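Local coordinates for protein Tas1 (Pseudomonas aeruginosa, PDB 6OX6) that is a type VI secreted toxin that pyrophosphorylates adenosine nucleotides to (p)ppApp, depleting ADP and ATP in competitor bacteria, at residues Glu250-Lys255 and Lys305-Asn310; Ser350-Lys355 and Gly360-Asn365. All coordinates share one frame; numbering follows the deposited sequence.

Contact 1: Glu250-Lys255 and Lys305-Asn310; sequences EKVYGK and KDLARN
The ring of Tyr-253 meets the Leu-307 side chain obliquely, its CD2 lying 4.3 Å from Leu-307 CD2. The ring also makes a cation-pi contact with Arg-286 and meets the ring of Phe-249 with the two planes inclined to each other, while its hydroxyl is hydrogen-bonded to the carbonyl oxygen of Lys-284. Since Lys-284 is in addition joined to Leu-307 through the backbone, one residue ties both partners of the contact together.

Leu-307 uses both of its methyl branches. With chi2 at 176° the side chain runs on extended to CD1, which comes 3.8 Å from CG1 of Val-252, whereas CD2 turns to the tyrosine. Val-252 offers the methyl that stands anti to its backbone N (chi1 168°), and the two aliphatic chains cross at about a right angle. The backbones stay well apart, 7.6 Å between the CA atoms of Tyr-253 and Leu-307, and the union rests on these apolar contacts alone, which bury 112 Å² in all. Ala-289 of helix 286-296 touches both Tyr-253 and Leu-307. This is plain structural packing: helix 249-253, the first of the modelled region, packs on the loop residue that leads into strand 308-313 of the five-stranded mixed sheet, at the margin of a fold consistent with that of alarmone synthetases.

Contact 2: Ser350-Lys355 and Gly360-Asn365; sequences STMNTK and GEIQVN. With ACT (acetate ion), chain I.
Ser-350, Gly-360 and Ile-362 bury the most surface where these two antiparallel strands of a beta hairpin pair. The serine holds the Ile-362 carbonyl oxygen with its side chain: OG, placed between the backbone N and the carbonyl carbon (chi1 71°), donates from 2.8 Å to Ile-362 O, in the carbonyl plane and on a lone pair. The backbone N of Ser-350 adds a weak, bent bond to the same oxygen. In return Ile-362 N reaches Ser-350 O at 3.0 Å with an N-H...O angle of 157°, the donor tilted from the carbonyl plane.

Gly-360 faces Met-352, modelled as selenomethionine, as a hydrogen-bonded pair. Met-352 N bonds to Gly-360 O and Gly-360 N to Met-352 O, but both are modelled so short that their lengths are doubtful. Next to it, Thr-351 and Glu-361 form a non-hydrogen-bonded pair, where Thr-351 CA lies 3.3 Å from Gly-360 O and Glu-361 CA 3.4 Å from Ser-350 O in CA-H...O contacts. On the face shared with Ile-362, Met-352 CG lies 4.4 Å from Ile-362 CD1. Farther along, Gln-363 NE2 makes a weak bond of 3.4 Å to the acetate O; this ion, probably from the crystallisation liquor, is also bonded to Lys-373.

The sheet face bearing Ser-350 and Ile-362 is covered by helices: Leu-326 of helix 319-328 touches both, and Ile-263 of helix 256-273 packs on Ile-362. Strand 308-313 runs beside strand 359-365, and strand 332-336 flanks strand 347-353.

How the contacts relate
Contact 1 and contact 2, whose centres lie 12 Å apart, meet through the sheet: strand 308-313 runs parallel to strand 359-365. Ala-308 O and Glu-361 N are 3.0 Å apart, as are Asn-310 N and Glu-361 O, both probable hydrogen bonds, so Glu-361 is gripped by the backbone of residues 305-310. Asn-310 OD1 also packs 3.4 Å from Ile-362 CG2. Val-252 touches Ile-358, in the turn that joins the two strands of contact 2. Both regions reach the Pa14_01140 chain, through a salt bridge of Lys-305 to its Glu-21 and packing of Thr-351 on its Phe-20.

Contact 1: Glu250-Lys255 and Lys305-Asn310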
loop_
_atom_site.group_PDB
_atom_site.type_symbol
_atom_site.label_atom_id
_atom_site.label_comp_id
_atom_site.label_asym_id
_atom_site.label_seq_id
_atom_site.Cartn_x
_atom_site.Cartn_y
_atom_site.Cartn_z
ATOM N N GLU A 250 -5.297 -2.235 22.706
ATOM C CA GLU A 250 -6.360 -1.281 23.006
ATOM C C GLU A 250 -5.810 0.113 23.249
ATOM O O GLU A 250 -6.466 1.104 22.909
ATOM C CB GLU A 250 -7.174 -1.741 24.214
ATOM C CG GLU A 250 -8.468 -0.952 24.434
ATOM C CD GLU A 250 -9.369 -0.941 23.213
ATOM O OE1 GLU A 250 -9.589 -2.024 22.632
ATOM O OE2 GLU A 250 -9.866 0.144 22.843
ATOM N N LYS A 251 -4.615 0.216 23.826
ATOM C CA LYS A 251 -4.006 1.528 23.986
ATOM C C LYS A 251 -3.803 2.205 22.631
ATOM O O LYS A 251 -4.090 3.395 22.476
ATOM C CB LYS A 251 -2.680 1.410 24.744
ATOM C CG LYS A 251 -1.971 2.745 24.904
ATOM C CD LYS A 251 -0.493 2.623 25.251
ATOM C CE LYS A 251 -0.058 3.788 26.142
ATOM N NZ LYS A 251 1.271 3.564 26.784
ATOM N N VAL A 252 -3.328 1.463 21.629
ATOM C CA VAL A 252 -3.172 2.065 20.308
ATOM C C VAL A 252 -4.534 2.341 19.684
ATOM O O VAL A 252 -4.784 3.437 19.165
ATOM C CB VAL A 252 -2.309 1.175 19.399
ATOM C CG1 VAL A 252 -2.420 1.663 17.960
ATOM C CG2 VAL A 252 -0.854 1.204 19.847
ATOM N N TYR A 253 -5.444 1.362 19.747
ATOM C CA TYR A 253 -6.735 1.488 19.067
ATOM C C TYR A 253 -7.508 2.731 19.503
ATOM O O TYR A 253 -8.215 3.333 18.681
ATOM C CB TYR A 253 -7.573 0.234 19.309
ATOM C CG TYR A 253 -8.689 0.008 18.296
ATOM C CD1 TYR A 253 -9.981 0.443 18.559
ATOM C CD2 TYR A 253 -8.448 -0.654 17.080
ATOM C CE1 TYR A 253 -11.009 0.241 17.654
ATOM C CE2 TYR A 253 -9.467 -0.863 16.164
ATOM C CZ TYR A 253 -10.757 -0.414 16.460
ATOM O OH TYR A 253 -11.795 -0.611 15.568
ATOM N N GLY A 254 -7.364 3.155 20.769
ATOM C CA GLY A 254 -8.151 4.268 21.274
ATOM C C GLY A 254 -7.728 5.627 20.755
ATOM O O GLY A 254 -8.501 6.593 20.858
ATOM N N LYS A 255 -6.518 5.730 20.195
ATOM C CA LYS A 255 -6.140 6.989 19.571
ATOM C C LYS A 255 -6.661 7.115 18.147
ATOM O O LYS A 255 -6.505 8.180 17.535
ATOM C CB LYS A 255 -4.614 7.173 19.591
ATOM C CG LYS A 255 -3.977 7.122 20.995
ATOM C CD LYS A 255 -3.076 5.904 21.178
ATOM C CE LYS A 255 -2.108 6.072 22.352
ATOM N NZ LYS A 255 -2.753 6.802 23.463
ATOM N N LYS A 305 -0.458 1.248 10.328
ATOM C CA LYS A 305 -0.485 2.632 9.881
ATOM C C LYS A 305 -1.815 3.066 9.270
ATOM O O LYS A 305 -1.964 4.250 8.932
ATOM C CB LYS A 305 0.657 2.867 8.882
ATOM C CG LYS A 305 2.009 2.375 9.425
ATOM C CD LYS A 305 3.173 2.655 8.469
ATOM C CE LYS A 305 4.515 2.170 9.051
ATOM N NZ LYS A 305 4.536 0.679 9.293
ATOM N N ASP A 306 -2.790 2.168 9.136
ATOM C CA ASP A 306 -4.035 2.509 8.460
ATOM C C ASP A 306 -5.246 2.279 9.350
ATOM O O ASP A 306 -6.351 2.054 8.855
ATOM C CB ASP A 306 -4.180 1.734 7.149
ATOM C CG ASP A 306 -4.403 0.230 7.365
ATOM O OD1 ASP A 306 -3.989 -0.305 8.430
ATOM O OD2 ASP A 306 -4.972 -0.422 6.447
ATOM N N LEU A 307 -5.064 2.344 10.669
ATOM C CA LEU A 307 -6.228 2.362 11.549
ATOM C C LEU A 307 -7.165 3.506 11.171
ATOM O O LEU A 307 -8.380 3.315 11.026
ATOM C CB LEU A 307 -5.777 2.457 13.011
ATOM C CG LEU A 307 -5.184 1.143 13.532
ATOM C CD1 LEU A 307 -4.677 1.325 14.950
ATOM C CD2 LEU A 307 -6.229 0.016 13.467
ATOM N N ALA A 308 -6.608 4.691 10.976
ATOM C CA ALA A 308 -7.306 5.828 10.402
ATOM C C ALA A 308 -6.809 6.018 8.980
ATOM O O ALA A 308 -5.596 5.945 8.719
ATOM C CB ALA A 308 -7.050 7.099 11.224
ATOM N N ARG A 309 -7.734 6.270 8.058
ATOM C CA ARG A 309 -7.301 6.412 6.678
ATOM C C ARG A 309 -8.333 7.196 5.891
ATOM O O ARG A 309 -9.514 7.210 6.238
ATOM C CB ARG A 309 -7.063 5.041 6.042
ATOM C CG ARG A 309 -8.293 4.178 5.956
ATOM C CD ARG A 309 -8.027 3.019 5.013
ATOM N NE ARG A 309 -9.251 2.282 4.737
ATOM C CZ ARG A 309 -10.157 2.656 3.837
ATOM N NH1 ARG A 309 -9.961 3.750 3.099
ATOM N NH2 ARG A 309 -11.256 1.933 3.673
ATOM N N ASN A 310 -7.883 7.843 4.819
ATOM C CA ASN A 310 -8.823 8.397 3.858
ATOM C C ASN A 310 -8.149 8.483 2.495
ATOM O O ASN A 310 -6.991 8.096 2.319
ATOM C CB ASN A 310 -9.379 9.755 4.307
ATOM C CG ASN A 310 -8.302 10.757 4.607
ATOM O OD1 ASN A 310 -7.428 11.016 3.773
ATOM N ND2 ASN A 310 -8.400 11.399 5.775
#

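Contact 2: Ser350-Lys355 and Gly360-Asn365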
loop_
_atom_site.group_PDB
_atom_site.type_symbol
_atom_site.label_atom_id
_atom_site.label_comp_id
_atom_site.label_asym_id
_atom_site.label_seq_id
_atom_site.Cartn_x
_atom_site.Cartn_y
_atom_site.Cartn_z
ATOM N N SER A 350 0.607 7.976 1.594
ATOM C CA SER A 350 1.389 8.693 2.573
ATOM C C SER A 350 0.960 8.246 3.952
ATOM O O SER A 350 -0.179 7.813 4.163
ATOM C CB SER A 350 1.224 10.204 2.425
ATOM O OG SER A 350 -0.064 10.602 2.848
ATOM N N THR A 351 1.881 8.374 4.889
ATOM C CA THR A 351 1.655 8.026 6.278
ATOM C C THR A 351 1.923 9.262 7.102
ATOM O O THR A 351 2.999 9.864 6.982
ATOM C CB THR A 351 2.585 6.897 6.730
ATOM O OG1 THR A 351 2.415 5.775 5.862
ATOM C CG2 THR A 351 2.284 6.496 8.176
HETATM N N MSE A 352 0.993 9.621 7.976
HETATM C CA MSE A 352 1.176 10.782 8.817
HETATM C C MSE A 352 1.177 10.420 10.268
HETATM O O MSE A 352 0.257 9.720 10.727
HETATM C CB MSE A 352 0.006 11.733 8.628
HETATM C CG MSE A 352 0.107 12.516 7.333
HETATM SE SE MSE A 352 0.040 14.439 7.739
HETATM C CE MSE A 352 1.390 14.418 9.169
ATOM N N ASN A 353 2.195 10.852 11.003
ATOM C CA ASN A 353 2.217 10.625 12.446
ATOM C C ASN A 353 1.409 11.738 13.107
ATOM O O ASN A 353 1.848 12.890 13.156
ATOM C CB ASN A 353 3.646 10.584 12.977
ATOM C CG ASN A 353 4.374 9.294 12.619
ATOM O OD1 ASN A 353 3.740 8.284 12.317
ATOM N ND2 ASN A 353 5.711 9.315 12.673
ATOM N N THR A 354 0.225 11.408 13.605
ATOM C CA THR A 354 -0.681 12.431 14.102
ATOM C C THR A 354 -0.402 12.744 15.561
ATOM O O THR A 354 0.190 11.948 16.293
ATOM C CB THR A 354 -2.125 11.982 13.991
ATOM O OG1 THR A 354 -2.287 10.781 14.755
ATOM C CG2 THR A 354 -2.466 11.682 12.541
ATOM N N LYS A 355 -0.911 13.904 15.990
ATOM C CA LYS A 355 -0.758 14.359 17.368
ATOM C C LYS A 355 -1.254 13.340 18.380
ATOM O O LYS A 355 -0.771 13.329 19.520
ATOM C CB LYS A 355 -1.492 15.686 17.555
ATOM C CG LYS A 355 -0.774 16.850 16.902
ATOM C CD LYS A 355 -1.297 18.198 17.387
ATOM C CE LYS A 355 -1.902 19.015 16.244
ATOM N NZ LYS A 355 -3.239 18.478 15.808
ATOM N N GLY A 360 -1.621 8.024 10.582
ATOM C CA GLY A 360 -2.772 8.060 9.706
ATOM C C GLY A 360 -2.310 7.854 8.276
ATOM O O GLY A 360 -1.194 8.225 7.918
ATOM N N GLU A 361 -3.170 7.246 7.471
ATOM C CA GLU A 361 -2.898 6.987 6.056
ATOM C C GLU A 361 -3.727 7.923 5.186
ATOM O O GLU A 361 -4.949 7.975 5.326
ATOM C CB GLU A 361 -3.228 5.541 5.674
ATOM C CG GLU A 361 -3.258 5.319 4.156
ATOM C CD GLU A 361 -3.730 3.915 3.730
ATOM O OE1 GLU A 361 -4.960 3.711 3.504
ATOM O OE2 GLU A 361 -2.865 3.014 3.603
ATOM N N ILE A 362 -3.076 8.644 4.274
ATOM C CA ILE A 362 -3.797 9.454 3.293
ATOM C C ILE A 362 -3.339 9.067 1.889
ATOM O O ILE A 362 -2.183 9.306 1.516
ATOM C CB ILE A 362 -3.602 10.954 3.515
ATOM C CG1 ILE A 362 -4.111 11.372 4.886
ATOM C CG2 ILE A 362 -4.372 11.690 2.453
ATOM C CD1 ILE A 362 -3.777 12.825 5.238
ATOM N N GLN A 363 -4.250 8.521 1.095
ATOM C CA GLN A 363 -3.950 8.167 -0.285
ATOM C C GLN A 363 -4.468 9.246 -1.218
ATOM O O GLN A 363 -5.451 9.923 -0.918
ATOM C CB GLN A 363 -4.597 6.845 -0.669
ATOM C CG GLN A 363 -4.070 5.663 0.078
ATOM C CD GLN A 363 -4.709 4.405 -0.421
ATOM O OE1 GLN A 363 -5.820 4.062 -0.031
ATOM N NE2 GLN A 363 -4.047 3.746 -1.334
ATOM N N VAL A 364 -3.824 9.376 -2.370
ATOM C CA VAL A 364 -4.214 10.363 -3.365
ATOM C C VAL A 364 -4.166 9.706 -4.729
ATOM O O VAL A 364 -3.218 8.976 -5.045
ATOM C CB VAL A 364 -3.301 11.610 -3.361
ATOM C CG1 VAL A 364 -3.991 12.720 -4.090
ATOM C CG2 VAL A 364 -2.924 12.050 -1.926
ATOM N N ASN A 365 -5.165 9.994 -5.553
ATOM C CA ASN A 365 -5.176 9.476 -6.917
ATOM C C ASN A 365 -6.197 10.262 -7.716
ATOM O O ASN A 365 -6.978 11.039 -7.163
ATOM C CB ASN A 365 -5.514 7.983 -6.969
ATOM C CG ASN A 365 -4.642 7.230 -7.966
ATOM O OD1 ASN A 365 -4.258 7.782 -8.999
ATOM N ND2 ASN A 365 -4.296 5.988 -7.647
HETATM C C ACT I . -6.848 3.631 -4.051
HETATM O O ACT I . -6.195 2.623 -3.647
HETATM O OXT ACT I . -8.088 3.726 -4.288
HETATM C CH3 ACT I . -5.985 4.941 -4.279
#